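Long-range contact in SsfS6 (Streptomyces sp. SF2575, PDB 4FZR), which belongs to the GT-B superfamily and is built as two Rossmann-like domains, each formed around a parallel beta sheet flanked by helices: residues A[146-151]-A[181-187]. Residue numbers count along the deposited sequence, not the author numbering.
Sequences PWIEQS and PDPLLSI
Extended strand 147-150 and the equally extended residues 185-187 run side by side in the same direction, axes 13° apart and 4.7 Å at closest approach. Glu-149 faces Ser-186 and Gln-150 faces Ile-187; the backbone ladder is Leu-185 O to Glu-149 N (3.0 Å), Glu-149 O to Ile-187 N (2.6 Å) and Ile-187 O to Ser-151 N (3.0 Å). Upstream, Leu-184, with helical phi/psi of -54/-54, interrupts the ladder: its own N, not that of Leu-185, bonds Trp-147 O (2.7 Å), and its CB sits 4.3 Å from both Pro-146 CB and Ile-148 CG1. Pro-183 has no N-H to place and forms no ladder bond across this pair; its compact apolar ring lies over the flat indole face of Trp-147 (chi1 p), CB 3.7 Å from the six-membered ring's centroid, a CH-pi contact, while Trp-147 NE1 at the edge donates to Pro-181 O (2.8 Å). These are neighbouring strands of the seven-stranded parallel sheet in the N-terminal Rossmann-like domain of a GT-B fold, joined by a helical crossover. Beyond the indole, on the same face, buried Glu-149 (chi1 and chi2 both t) has its charge answered by the short hydroxyl of Ser-186, OG donating to OE1 (2.6 Å), and by a salt bridge from OE2 to Lys-161. On the opposite face Ile-148 CG2 packs into the notch between Leu-185 CB (4.1 Å) and Ile-187 CD1 (3.8 Å), and C-terminal helix 388-395 covers this apolar patch with Ile-391 and Ile-395.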
ATOM      1  N   PRO A 146     -15.874 -12.395 -14.903  1.00 38.67           N
ATOM      2  CA  PRO A 146     -14.534 -12.467 -15.502  1.00 33.64           C
ATOM      3  C   PRO A 146     -13.428 -12.534 -14.451  1.00 33.57           C
ATOM      4  O   PRO A 146     -13.646 -12.126 -13.315  1.00 25.36           O
ATOM      5  CB  PRO A 146     -14.434 -11.160 -16.302  1.00 37.38           C
ATOM      6  CG  PRO A 146     -15.449 -10.252 -15.694  1.00 37.64           C
ATOM      7  CD  PRO A 146     -16.552 -11.123 -15.205  1.00 31.31           C
ATOM      8  N   TRP A 147     -12.259 -13.047 -14.821  1.00 35.91           N
ATOM      9  CA  TRP A 147     -11.127 -13.060 -13.902  1.00 32.05           C
ATOM     10  C   TRP A 147      -9.834 -12.703 -14.624  1.00 26.26           C
ATOM     11  O   TRP A 147      -9.728 -12.853 -15.839  1.00 31.70           O
ATOM     12  CB  TRP A 147     -11.001 -14.415 -13.191  1.00 27.35           C
ATOM     13  CG  TRP A 147     -10.668 -15.559 -14.090  1.00 31.97           C
ATOM     14  CD1 TRP A 147     -11.508 -16.193 -14.957  1.00 33.13           C
ATOM     15  CD2 TRP A 147      -9.402 -16.223 -14.199  1.00 34.44           C
ATOM     16  NE1 TRP A 147     -10.844 -17.205 -15.605  1.00 31.88           N
ATOM     17  CE2 TRP A 147      -9.549 -17.244 -15.158  1.00 32.28           C
ATOM     18  CE3 TRP A 147      -8.160 -16.048 -13.582  1.00 31.89           C
ATOM     19  CZ2 TRP A 147      -8.499 -18.089 -15.515  1.00 33.61           C
ATOM     20  CZ3 TRP A 147      -7.117 -16.886 -13.938  1.00 29.54           C
ATOM     21  CH2 TRP A 147      -7.294 -17.895 -14.895  1.00 29.02           C
ATOM     22  N   ILE A 148      -8.860 -12.217 -13.866  1.00 22.14           N
ATOM     23  CA  ILE A 148      -7.583 -11.807 -14.425  1.00 27.23           C
ATOM     24  C   ILE A 148      -6.469 -12.658 -13.836  1.00 28.81           C
ATOM     25  O   ILE A 148      -6.463 -12.954 -12.641  1.00 25.12           O
ATOM     26  CB  ILE A 148      -7.314 -10.319 -14.157  1.00 20.47           C
ATOM     27  CG1 ILE A 148      -8.274  -9.466 -14.984  1.00 34.04           C
ATOM     28  CG2 ILE A 148      -5.877  -9.960 -14.498  1.00 27.44           C
ATOM     29  CD1 ILE A 148      -8.801  -8.273 -14.247  1.00 42.78           C
ATOM     30  N   GLU A 149      -5.534 -13.046 -14.693  1.00 29.97           N
ATOM     31  CA  GLU A 149      -4.449 -13.933 -14.310  1.00 26.67           C
ATOM     32  C   GLU A 149      -3.132 -13.175 -14.368  1.00 22.91           C
ATOM     33  O   GLU A 149      -2.757 -12.660 -15.418  1.00 30.07           O
ATOM     34  CB  GLU A 149      -4.409 -15.126 -15.269  1.00 30.24           C
ATOM     35  CG  GLU A 149      -3.308 -16.140 -14.995  1.00 37.28           C
ATOM     36  CD  GLU A 149      -3.223 -17.211 -16.074  1.00 40.87           C
ATOM     37  OE1 GLU A 149      -3.013 -16.856 -17.253  1.00 37.72           O
ATOM     38  OE2 GLU A 149      -3.371 -18.407 -15.747  1.00 41.67           O
ATOM     39  N   GLN A 150      -2.434 -13.094 -13.238  1.00 20.23           N
ATOM     40  CA  GLN A 150      -1.096 -12.515 -13.227  1.00 20.81           C
ATOM     41  C   GLN A 150      -0.038 -13.575 -12.939  1.00 24.56           C
ATOM     42  O   GLN A 150      -0.151 -14.342 -11.983  1.00 24.10           O
ATOM     43  CB  GLN A 150      -0.971 -11.384 -12.201  1.00 18.40           C
ATOM     44  CG  GLN A 150       0.369 -10.658 -12.299  1.00 21.19           C
ATOM     45  CD  GLN A 150       0.642  -9.712 -11.142  1.00 28.18           C
ATOM     46  OE1 GLN A 150      -0.223  -8.934 -10.737  1.00 26.88           O
ATOM     47  NE2 GLN A 150       1.858  -9.773 -10.609  1.00 30.18           N
ATOM     48  N   SER A 151       0.989 -13.610 -13.781  1.00 20.85           N
ATOM     49  CA  SER A 151       2.165 -14.427 -13.526  1.00 33.11           C
ATOM     50  C   SER A 151       3.083 -13.700 -12.553  1.00 31.87           C
ATOM     51  O   SER A 151       3.335 -12.506 -12.703  1.00 37.91           O
ATOM     52  CB  SER A 151       2.919 -14.713 -14.825  1.00 20.52           C
ATOM     53  OG  SER A 151       4.230 -15.172 -14.552  1.00 41.21           O
ATOM     54  N   PRO A 181     -12.997 -21.239 -17.498  1.00 44.62           N
ATOM     55  CA  PRO A 181     -13.184 -20.240 -18.551  1.00 44.46           C
ATOM     56  C   PRO A 181     -11.947 -19.360 -18.649  1.00 41.30           C
ATOM     57  O   PRO A 181     -11.280 -19.133 -17.641  1.00 43.80           O
ATOM     58  CB  PRO A 181     -14.409 -19.442 -18.078  1.00 34.42           C
ATOM     59  CG  PRO A 181     -14.562 -19.763 -16.624  1.00 45.01           C
ATOM     60  CD  PRO A 181     -14.012 -21.137 -16.438  1.00 38.70           C
ATOM     61  N   ASP A 182     -11.630 -18.888 -19.847  1.00 40.98           N
ATOM     62  CA  ASP A 182     -10.413 -18.118 -20.043  1.00 37.23           C
ATOM     63  C   ASP A 182     -10.414 -16.822 -19.247  1.00 38.06           C
ATOM     64  O   ASP A 182     -11.466 -16.230 -19.000  1.00 34.98           O
ATOM     65  CB  ASP A 182     -10.201 -17.821 -21.524  1.00 44.66           C
ATOM     66  CG  ASP A 182      -9.700 -19.026 -22.282  1.00 49.45           C
ATOM     67  OD1 ASP A 182      -9.947 -20.160 -21.815  1.00 53.49           O
ATOM     68  OD2 ASP A 182      -9.057 -18.843 -23.335  1.00 54.29           O
ATOM     69  N   PRO A 183      -9.221 -16.384 -18.828  1.00 40.63           N
ATOM     70  CA  PRO A 183      -9.113 -15.111 -18.114  1.00 31.70           C
ATOM     71  C   PRO A 183      -9.363 -13.931 -19.042  1.00 32.61           C
ATOM     72  O   PRO A 183      -9.036 -14.006 -20.226  1.00 34.58           O
ATOM     73  CB  PRO A 183      -7.664 -15.108 -17.621  1.00 31.15           C
ATOM     74  CG  PRO A 183      -6.937 -16.015 -18.565  1.00 30.15           C
ATOM     75  CD  PRO A 183      -7.926 -17.081 -18.920  1.00 26.65           C
ATOM     76  N   LEU A 184      -9.951 -12.865 -18.511  1.00 32.22           N
ATOM     77  CA  LEU A 184     -10.118 -11.629 -19.260  1.00 31.04           C
ATOM     78  C   LEU A 184      -8.757 -11.180 -19.787  1.00 35.46           C
ATOM     79  O   LEU A 184      -8.583 -10.935 -20.981  1.00 40.43           O
ATOM     80  CB  LEU A 184     -10.711 -10.551 -18.351  1.00 39.68           C
ATOM     81  CG  LEU A 184     -11.253  -9.284 -19.012  1.00 37.56           C
ATOM     82  CD1 LEU A 184     -12.508  -9.590 -19.815  1.00 46.05           C
ATOM     83  CD2 LEU A 184     -11.525  -8.221 -17.957  1.00 35.22           C
ATOM     84  N   LEU A 185      -7.798 -11.069 -18.873  1.00 37.75           N
ATOM     85  CA  LEU A 185      -6.410 -10.783 -19.210  1.00 26.72           C
ATOM     86  C   LEU A 185      -5.523 -11.873 -18.636  1.00 26.08           C
ATOM     87  O   LEU A 185      -5.808 -12.415 -17.571  1.00 28.24           O
ATOM     88  CB  LEU A 185      -5.973  -9.448 -18.607  1.00 39.69           C
ATOM     89  CG  LEU A 185      -6.140  -8.163 -19.415  1.00 45.36           C
ATOM     90  CD1 LEU A 185      -5.403  -7.033 -18.716  1.00 36.01           C
ATOM     91  CD2 LEU A 185      -5.628  -8.340 -20.832  1.00 43.00           C
ATOM     92  N   SER A 186      -4.445 -12.190 -19.339  1.00 29.13           N
ATOM     93  CA  SER A 186      -3.427 -13.076 -18.800  1.00 28.24           C
ATOM     94  C   SER A 186      -2.095 -12.348 -18.855  1.00 33.51           C
ATOM     95  O   SER A 186      -1.537 -12.122 -19.927  1.00 40.82           O
ATOM     96  CB  SER A 186      -3.360 -14.388 -19.576  1.00 34.38           C
ATOM     97  OG  SER A 186      -2.316 -15.208 -19.072  1.00 31.19           O
ATOM     98  N   ILE A 187      -1.587 -11.986 -17.684  1.00 28.15           N
ATOM     99  CA  ILE A 187      -0.476 -11.053 -17.597  1.00 25.30           C
ATOM    100  C   ILE A 187       0.854 -11.760 -17.378  1.00 28.88           C
ATOM    101  O   ILE A 187       0.942 -12.745 -16.643  1.00 29.53           O
ATOM    102  CB  ILE A 187      -0.735 -10.020 -16.489  1.00 21.42           C
ATOM    103  CG1 ILE A 187      -2.079  -9.331 -16.757  1.00 25.94           C
ATOM    104  CG2 ILE A 187       0.408  -9.017 -16.417  1.00 23.85           C
ATOM    105  CD1 ILE A 187      -2.563  -8.439 -15.653  1.00 23.51           C
TER
HETATM  106  O   HOH W   1     -12.601 -14.364 -17.846  1.00 40.09           O